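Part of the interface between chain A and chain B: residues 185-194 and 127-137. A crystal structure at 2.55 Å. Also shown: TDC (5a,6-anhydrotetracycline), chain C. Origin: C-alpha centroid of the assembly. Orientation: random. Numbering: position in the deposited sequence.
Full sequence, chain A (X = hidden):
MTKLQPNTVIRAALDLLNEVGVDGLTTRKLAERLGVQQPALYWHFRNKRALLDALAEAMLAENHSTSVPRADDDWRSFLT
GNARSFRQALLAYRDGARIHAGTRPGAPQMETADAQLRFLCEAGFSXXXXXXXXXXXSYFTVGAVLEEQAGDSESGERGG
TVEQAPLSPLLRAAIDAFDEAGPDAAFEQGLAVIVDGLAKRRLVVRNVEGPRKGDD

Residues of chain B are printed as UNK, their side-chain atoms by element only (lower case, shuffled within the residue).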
ATOM      1  N   ALA A 185     -16.484   1.354   2.665  1.00 53.37           N
ATOM      2  CA  ALA A 185     -17.140   0.403   1.745  1.00 55.52           C
ATOM      3  C   ALA A 185     -16.129  -0.379   0.871  1.00 53.48           C
ATOM      4  O   ALA A 185     -16.048  -1.625   0.948  1.00 53.27           O
ATOM      5  CB  ALA A 185     -18.145   1.124   0.862  1.00 59.73           C
ATOM      6  N   ALA A 186     -15.373   0.376   0.062  1.00 52.56           N
ATOM      7  CA  ALA A 186     -14.288  -0.117  -0.798  1.00 50.75           C
ATOM      8  C   ALA A 186     -13.334  -1.085  -0.122  1.00 47.96           C
ATOM      9  O   ALA A 186     -12.909  -2.073  -0.712  1.00 50.21           O
ATOM     10  CB  ALA A 186     -13.509   1.056  -1.320  1.00 52.06           C
ATOM     11  N   PHE A 187     -12.995  -0.811   1.116  1.00 45.01           N
ATOM     12  CA  PHE A 187     -12.125  -1.703   1.818  1.00 45.09           C
ATOM     13  C   PHE A 187     -12.888  -2.931   2.140  1.00 46.13           C
ATOM     14  O   PHE A 187     -12.485  -4.031   1.785  1.00 47.71           O
ATOM     15  CB  PHE A 187     -11.661  -1.091   3.113  1.00 45.63           C
ATOM     16  CG  PHE A 187     -11.079  -2.073   4.068  1.00 45.76           C
ATOM     17  CD1 PHE A 187      -9.764  -2.466   3.955  1.00 47.15           C
ATOM     18  CD2 PHE A 187     -11.840  -2.575   5.099  1.00 46.45           C
ATOM     19  CE1 PHE A 187      -9.212  -3.363   4.846  1.00 49.35           C
ATOM     20  CE2 PHE A 187     -11.294  -3.473   6.005  1.00 48.99           C
ATOM     21  CZ  PHE A 187      -9.972  -3.869   5.877  1.00 49.99           C
ATOM     22  N   GLU A 188     -13.999  -2.710   2.824  1.00 48.19           N
ATOM     23  CA  GLU A 188     -14.904  -3.767   3.277  1.00 51.37           C
ATOM     24  C   GLU A 188     -15.283  -4.751   2.169  1.00 53.11           C
ATOM     25  O   GLU A 188     -15.317  -5.952   2.395  1.00 53.72           O
ATOM     26  CB  GLU A 188     -16.162  -3.129   3.896  1.00 53.56           C
ATOM     27  CG  GLU A 188     -16.699  -3.880   5.089  1.00 57.67           C
ATOM     28  CD  GLU A 188     -15.646  -4.225   6.129  1.00 56.71           C
ATOM     29  OE1 GLU A 188     -15.224  -3.336   6.891  1.00 56.85           O
ATOM     30  OE2 GLU A 188     -15.285  -5.417   6.219  1.00 57.49           O
ATOM     31  N   GLN A 189     -15.529  -4.228   0.972  1.00 55.93           N
ATOM     32  CA  GLN A 189     -15.754  -5.065  -0.206  1.00 60.12           C
ATOM     33  C   GLN A 189     -14.522  -5.867  -0.613  1.00 59.26           C
ATOM     34  O   GLN A 189     -14.610  -7.080  -0.777  1.00 60.96           O
ATOM     35  CB  GLN A 189     -16.196  -4.238  -1.416  1.00 64.37           C
ATOM     36  CG  GLN A 189     -17.688  -3.971  -1.525  1.00 71.05           C
ATOM     37  CD  GLN A 189     -18.037  -3.138  -2.752  1.00 77.49           C
ATOM     38  OE1 GLN A 189     -17.182  -2.830  -3.592  1.00 78.79           O
ATOM     39  NE2 GLN A 189     -19.300  -2.763  -2.861  1.00 83.39           N
ATOM     40  N   GLY A 190     -13.378  -5.207  -0.807  1.00 56.64           N
ATOM     41  CA  GLY A 190     -12.202  -5.925  -1.287  1.00 54.83           C
ATOM     42  C   GLY A 190     -11.866  -7.061  -0.345  1.00 52.50           C
ATOM     43  O   GLY A 190     -11.461  -8.141  -0.768  1.00 52.46           O
ATOM     44  N   LEU A 191     -12.028  -6.786   0.946  1.00 51.23           N
ATOM     45  CA  LEU A 191     -11.817  -7.749   2.012  1.00 50.90           C
ATOM     46  C   LEU A 191     -12.812  -8.902   1.908  1.00 53.37           C
ATOM     47  O   LEU A 191     -12.457 -10.040   2.205  1.00 52.90           O
ATOM     48  CB  LEU A 191     -11.997  -7.059   3.363  1.00 50.50           C
ATOM     49  CG  LEU A 191     -11.944  -7.962   4.583  1.00 53.05           C
ATOM     50  CD1 LEU A 191     -10.598  -8.684   4.686  1.00 54.20           C
ATOM     51  CD2 LEU A 191     -12.241  -7.194   5.852  1.00 54.73           C
ATOM     52  N   ALA A 192     -14.063  -8.601   1.523  1.00 55.70           N
ATOM     53  CA  ALA A 192     -15.103  -9.645   1.300  1.00 58.46           C
ATOM     54  C   ALA A 192     -14.686 -10.595   0.177  1.00 61.63           C
ATOM     55  O   ALA A 192     -14.694 -11.816   0.343  1.00 65.92           O
ATOM     56  CB  ALA A 192     -16.454  -9.025   0.992  1.00 60.63           C
ATOM     57  N   VAL A 193     -14.286 -10.023  -0.954  1.00 61.48           N
ATOM     58  CA  VAL A 193     -13.744 -10.795  -2.067  1.00 62.78           C
ATOM     59  C   VAL A 193     -12.547 -11.637  -1.618  1.00 61.23           C
ATOM     60  O   VAL A 193     -12.419 -12.819  -1.938  1.00 63.19           O
ATOM     61  CB  VAL A 193     -13.291  -9.863  -3.184  1.00 63.37           C
ATOM     62  CG1 VAL A 193     -12.573 -10.648  -4.270  1.00 68.33           C
ATOM     63  CG2 VAL A 193     -14.475  -9.097  -3.735  1.00 66.37           C
ATOM     64  N   ILE A 194     -11.661 -11.028  -0.866  1.00 59.01           N
ATOM     65  CA  ILE A 194     -10.503 -11.764  -0.410  1.00 61.01           C
ATOM     66  C   ILE A 194     -10.897 -12.959   0.437  1.00 61.58           C
ATOM     67  O   ILE A 194     -10.312 -14.018   0.313  1.00 64.73           O
ATOM     68  CB  ILE A 194      -9.513 -10.846   0.336  1.00 60.32           C
ATOM     69  CG1 ILE A 194      -8.589 -10.170  -0.697  1.00 62.33           C
ATOM     70  CG2 ILE A 194      -8.715 -11.617   1.396  1.00 61.33           C
ATOM     71  CD1 ILE A 194      -7.816  -8.977  -0.163  1.00 62.36           C
TER
ATOM     72  N   UNK B 127     -22.031  -3.625 -12.067  1.00118.84           N
ATOM     73  CA  UNK B 127     -21.309  -2.351 -12.077  1.00114.21           C
ATOM     74  C   UNK B 127     -20.404  -2.192 -10.852  1.00106.05           C
ATOM     75  O   UNK B 127     -19.214  -1.917 -10.979  1.00 99.42           O
ATOM     76  c   UNK B 127     -22.288  -1.191 -12.157  1.00119.83           C
ATOM     77  N   UNK B 128     -20.989  -2.378  -9.672  1.00106.55           N
ATOM     78  CA  UNK B 128     -20.280  -2.235  -8.409  1.00100.16           C
ATOM     79  C   UNK B 128     -19.236  -3.312  -8.210  1.00 94.72           C
ATOM     80  O   UNK B 128     -18.209  -3.071  -7.574  1.00 89.68           O
ATOM     81  N   UNK B 129     -19.504  -4.499  -8.745  1.00 96.91           N
ATOM     82  CA  UNK B 129     -18.526  -5.577  -8.730  1.00 92.49           C
ATOM     83  C   UNK B 129     -17.316  -5.241  -9.567  1.00 87.68           C
ATOM     84  O   UNK B 129     -16.189  -5.567  -9.188  1.00 82.45           O
ATOM     85  o   UNK B 129     -20.967  -8.266  -8.658  1.00106.43           O
ATOM     86  c   UNK B 129     -19.127  -6.884  -9.256  1.00 97.03           C
ATOM     87  c   UNK B 129     -20.010  -7.559  -8.250  1.00100.48           C
ATOM     88  o   UNK B 129     -19.737  -7.391  -7.045  1.00 97.10           O
ATOM     89  N   UNK B 130     -17.535  -4.613 -10.712  1.00 90.82           N
ATOM     90  CA  UNK B 130     -16.418  -4.300 -11.604  1.00 88.60           C
ATOM     91  C   UNK B 130     -15.505  -3.231 -11.001  1.00 83.75           C
ATOM     92  O   UNK B 130     -14.290  -3.362 -11.076  1.00 79.36           O
ATOM     93  c   UNK B 130     -16.917  -3.876 -12.981  1.00 93.98           C
ATOM     94  N   UNK B 131     -16.091  -2.191 -10.401  1.00 85.83           N
ATOM     95  CA  UNK B 131     -15.320  -1.158  -9.719  1.00 81.66           C
ATOM     96  C   UNK B 131     -14.510  -1.823  -8.632  1.00 78.11           C
ATOM     97  O   UNK B 131     -13.306  -1.565  -8.512  1.00 75.58           O
ATOM     98  c   UNK B 131     -16.188  -0.074  -9.042  1.00 84.29           C
ATOM     99  c   UNK B 131     -17.277   0.445  -9.971  1.00 90.16           C
ATOM    100  c   UNK B 131     -15.292   1.060  -8.552  1.00 79.55           C
ATOM    101  N   UNK B 132     -15.177  -2.682  -7.858  1.00 81.44           N
ATOM    102  CA  UNK B 132     -14.540  -3.416  -6.758  1.00 81.92           C
ATOM    103  C   UNK B 132     -13.382  -4.318  -7.172  1.00 76.58           C
ATOM    104  O   UNK B 132     -12.381  -4.388  -6.474  1.00 74.10           O
ATOM    105  o   UNK B 132     -14.765  -6.137  -4.671  1.00 91.20           O
ATOM    106  c   UNK B 132     -14.929  -4.916  -4.738  1.00 89.74           C
ATOM    107  n   UNK B 132     -14.546  -4.093  -3.773  1.00 89.81           N
ATOM    108  c   UNK B 132     -15.553  -4.259  -5.972  1.00 89.42           C
ATOM    109  N   UNK B 133     -13.525  -5.002  -8.296  1.00 77.87           N
ATOM    110  CA  UNK B 133     -12.429  -5.807  -8.841  1.00 75.72           C
ATOM    111  C   UNK B 133     -11.180  -4.961  -9.189  1.00 70.68           C
ATOM    112  O   UNK B 133     -10.053  -5.423  -9.051  1.00 65.73           O
ATOM    113  c   UNK B 133     -12.892  -6.595 -10.069  1.00 78.67           C
ATOM    114  N   UNK B 134     -11.379  -3.737  -9.655  1.00 71.36           N
ATOM    115  CA  UNK B 134     -10.260  -2.953 -10.118  1.00 68.76           C
ATOM    116  C   UNK B 134      -9.644  -2.314  -8.904  1.00 66.32           C
ATOM    117  O   UNK B 134      -8.441  -2.387  -8.692  1.00 60.67           O
ATOM    118  c   UNK B 134     -10.327  -3.644 -13.041  1.00 75.85           C
ATOM    119  c   UNK B 134     -10.701  -1.929 -11.161  1.00 71.69           C
ATOM    120  c   UNK B 134     -11.248  -2.571 -12.469  1.00 77.52           C
ATOM    121  c   UNK B 134     -11.528  -1.541 -13.552  1.00 80.11           C
ATOM    122  N   UNK B 135     -10.478  -1.735  -8.065  1.00 70.65           N
ATOM    123  CA  UNK B 135      -9.951  -1.092  -6.883  1.00 71.21           C
ATOM    124  C   UNK B 135      -9.170  -2.100  -6.035  1.00 63.81           C
ATOM    125  O   UNK B 135      -8.025  -1.877  -5.681  1.00 57.47           O
ATOM    126  c   UNK B 135     -11.079  -0.423  -6.071  1.00 80.16           C
ATOM    127  s   UNK B 135     -10.796   2.116  -7.268  1.00 92.99           S
ATOM    128  c   UNK B 135     -10.795   1.051  -5.787  1.00 85.09           C
ATOM    129  c   UNK B 135     -12.551   2.532  -7.285  1.00 95.28           C
ATOM    130  N   UNK B 136      -9.795  -3.227  -5.743  1.00 63.74           N
ATOM    131  CA  UNK B 136      -9.222  -4.183  -4.819  1.00 59.70           C
ATOM    132  C   UNK B 136      -7.850  -4.696  -5.282  1.00 55.33           C
ATOM    133  O   UNK B 136      -6.913  -4.808  -4.500  1.00 50.66           O
ATOM    134  o   UNK B 136     -11.358  -4.854  -3.896  1.00 63.42           O
ATOM    135  c   UNK B 136     -10.208  -5.333  -4.620  1.00 62.44           C
ATOM    136  c   UNK B 136      -9.565  -6.465  -3.870  1.00 62.63           C
ATOM    137  N   UNK B 137      -7.760  -5.007  -6.564  1.00 55.87           N
ATOM    138  CA  UNK B 137      -6.517  -5.411  -7.194  1.00 53.09           C
ATOM    139  C   UNK B 137      -5.543  -4.268  -7.061  1.00 50.09           C
ATOM    140  O   UNK B 137      -4.391  -4.458  -6.667  1.00 51.36           O
ATOM    141  c   UNK B 137      -7.437  -7.135  -8.785  1.00 57.41           C
ATOM    142  c   UNK B 137      -6.734  -5.784  -8.684  1.00 55.44           C
ATOM    143  c   UNK B 137      -5.418  -5.860  -9.465  1.00 53.61           C
ATOM    144  c   UNK B 137      -7.832  -7.495 -10.181  1.00 60.92           C
TER
HETATM  145  O12 TDC C 301      -4.631   3.168  -9.920  1.00 47.76           O
HETATM  146  C12 TDC C 301      -5.567   2.676 -10.609  1.00 53.38           C
HETATM  147  C1B TDC C 301      -6.962   3.129 -10.406  1.00 59.87           C
HETATM  148  C11 TDC C 301      -7.212   4.145  -9.496  1.00 61.77           C
HETATM  149  O11 TDC C 301      -6.181   4.720  -8.768  1.00 57.58           O
HETATM  150  C1A TDC C 301      -8.501   4.603  -9.284  1.00 68.20           C
HETATM  151  C10 TDC C 301      -8.740   5.616  -8.367  1.00 71.58           C
HETATM  152  O10 TDC C 301      -7.734   6.211  -7.620  1.00 71.30           O
HETATM  153  C9  TDC C 301     -10.112   6.096  -8.162  1.00 77.30           C
HETATM  154  C8  TDC C 301     -11.130   5.524  -8.896  1.00 79.00           C
HETATM  155  C7  TDC C 301     -10.845   4.514  -9.800  1.00 77.28           C
HETATM  156  C61 TDC C 301      -9.552   4.039 -10.007  1.00 71.61           C
HETATM  157  C6  TDC C 301      -9.288   3.006 -10.937  1.00 70.34           C
HETATM  158  C62 TDC C 301     -10.357   2.343 -11.755  1.00 74.70           C
HETATM  159  C51 TDC C 301      -7.989   2.553 -11.144  1.00 64.07           C
HETATM  160  C5  TDC C 301      -7.718   1.431 -12.130  1.00 63.43           C
HETATM  161  C1C TDC C 301      -5.311   1.679 -11.704  1.00 53.49           C
HETATM  162  C1  TDC C 301      -5.322   2.372 -13.070  1.00 56.45           C
HETATM  163  O1  TDC C 301      -5.421   3.596 -13.130  1.00 57.20           O
HETATM  164  O1C TDC C 301      -4.128   0.949 -11.490  1.00 47.88           O
HETATM  165  C41 TDC C 301      -6.423   0.679 -11.795  1.00 58.08           C
HETATM  166  C4  TDC C 301      -6.167  -0.444 -12.851  1.00 59.19           C
HETATM  167  N4  TDC C 301      -5.621  -1.780 -12.400  1.00 59.61           N
HETATM  168  C43 TDC C 301      -4.612  -1.722 -11.306  1.00 55.46           C
HETATM  169  C42 TDC C 301      -6.803  -2.567 -11.905  1.00 63.20           C
HETATM  170  C3  TDC C 301      -5.458   0.104 -14.099  1.00 58.52           C
HETATM  171  O3  TDC C 301      -5.297  -0.697 -15.010  1.00 58.58           O
HETATM  172  C2  TDC C 301      -5.133   1.506 -14.218  1.00 59.46           C
HETATM  173  C21 TDC C 301      -4.576   2.042 -15.471  1.00 63.09           C
HETATM  174  O21 TDC C 301      -4.470   1.314 -16.470  1.00 65.03           O
HETATM  175  N21 TDC C 301      -4.287   3.354 -15.611  1.00 64.87           N

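Position 127 of chain B carries one side-chain carbon, CB, lying far from the chain A stretch: an alanine, Ala127(B), small and at home on an exposed helical turn. Position 128 has no side-chain atoms, so it is glycine, Gly128(B). Its O lies 4.1 Å from OE1 of Gln189(A); an ideal CB would have room here, so packing against this stretch does not demand the glycine.

At 129 there are two carbons, the second bearing two oxygens. This carboxylate is Asp129(B), partly exposed and out of contact with the chain A stretch. Position 130, a single carbon, is Ala130(B), buried but remote from the other helix. At 131 one carbon carries two more, the beta-branched pattern of valine; Val131(B) points sideways and makes no contact with the chain A stretch.

Position 132 is the centre. Two carbons, the second carrying one oxygen and one nitrogen, define an amide, and the short chain makes it Asn132(B). Its CB points toward chain A, and the side chain enters as a knob among Ala186(A), Gln189(A), Gly190(A) and Val193(A). OD1 lies 3.1 Å from CG2 of Val193(A), while ND2 is 3.4 Å from N of Gly190(A), two donors that cannot bond to each other. A short, flat amide can enter the space between these residues, and it makes no hydrogen bond across the stretches.

Position 133 has one carbon, directed away from the partner: Ala133(B). At 134 four carbons fork at the second, giving Leu134(B), buried and out of reach of the chain A stretch; its backbone O is 3.6 Å from C42 of TDC. An unbranched chain of two carbons, sulfur and carbon at 135 is Met135(B). Its SD lies 3.5 Å from C7 of TDC, where a flexible, polarizable thioether can follow the ligand's rings.

At 136 one carbon carries an oxygen and a carbon, hence Thr136(B). OG1 approaches CA of Gly190(A) to 2.9 Å and donates a hydrogen bond to O of Asn132(B) (2.8 Å), so the buried hydroxyl is satisfied within its own helix. At 137 four carbons fork at the first, one arm two carbons long: Ile137(B), which does not reach the chain A stretch.

The helices cross almost at right angles, 87°, their axes approaching to 9.3 Å, so contact is confined to a small patch of 282 Å². Gly190(A) permits the closeness: its ideal CB would lie 2.5 Å from OG1 of Thr136(B), a clash. Without hydrogen bonds between the stretches, the contact rests on shape, with Asn132(B) filling the hollow and Thr136(B) covering the glycine.

Chain B (127-137) AGDAVNALMTI
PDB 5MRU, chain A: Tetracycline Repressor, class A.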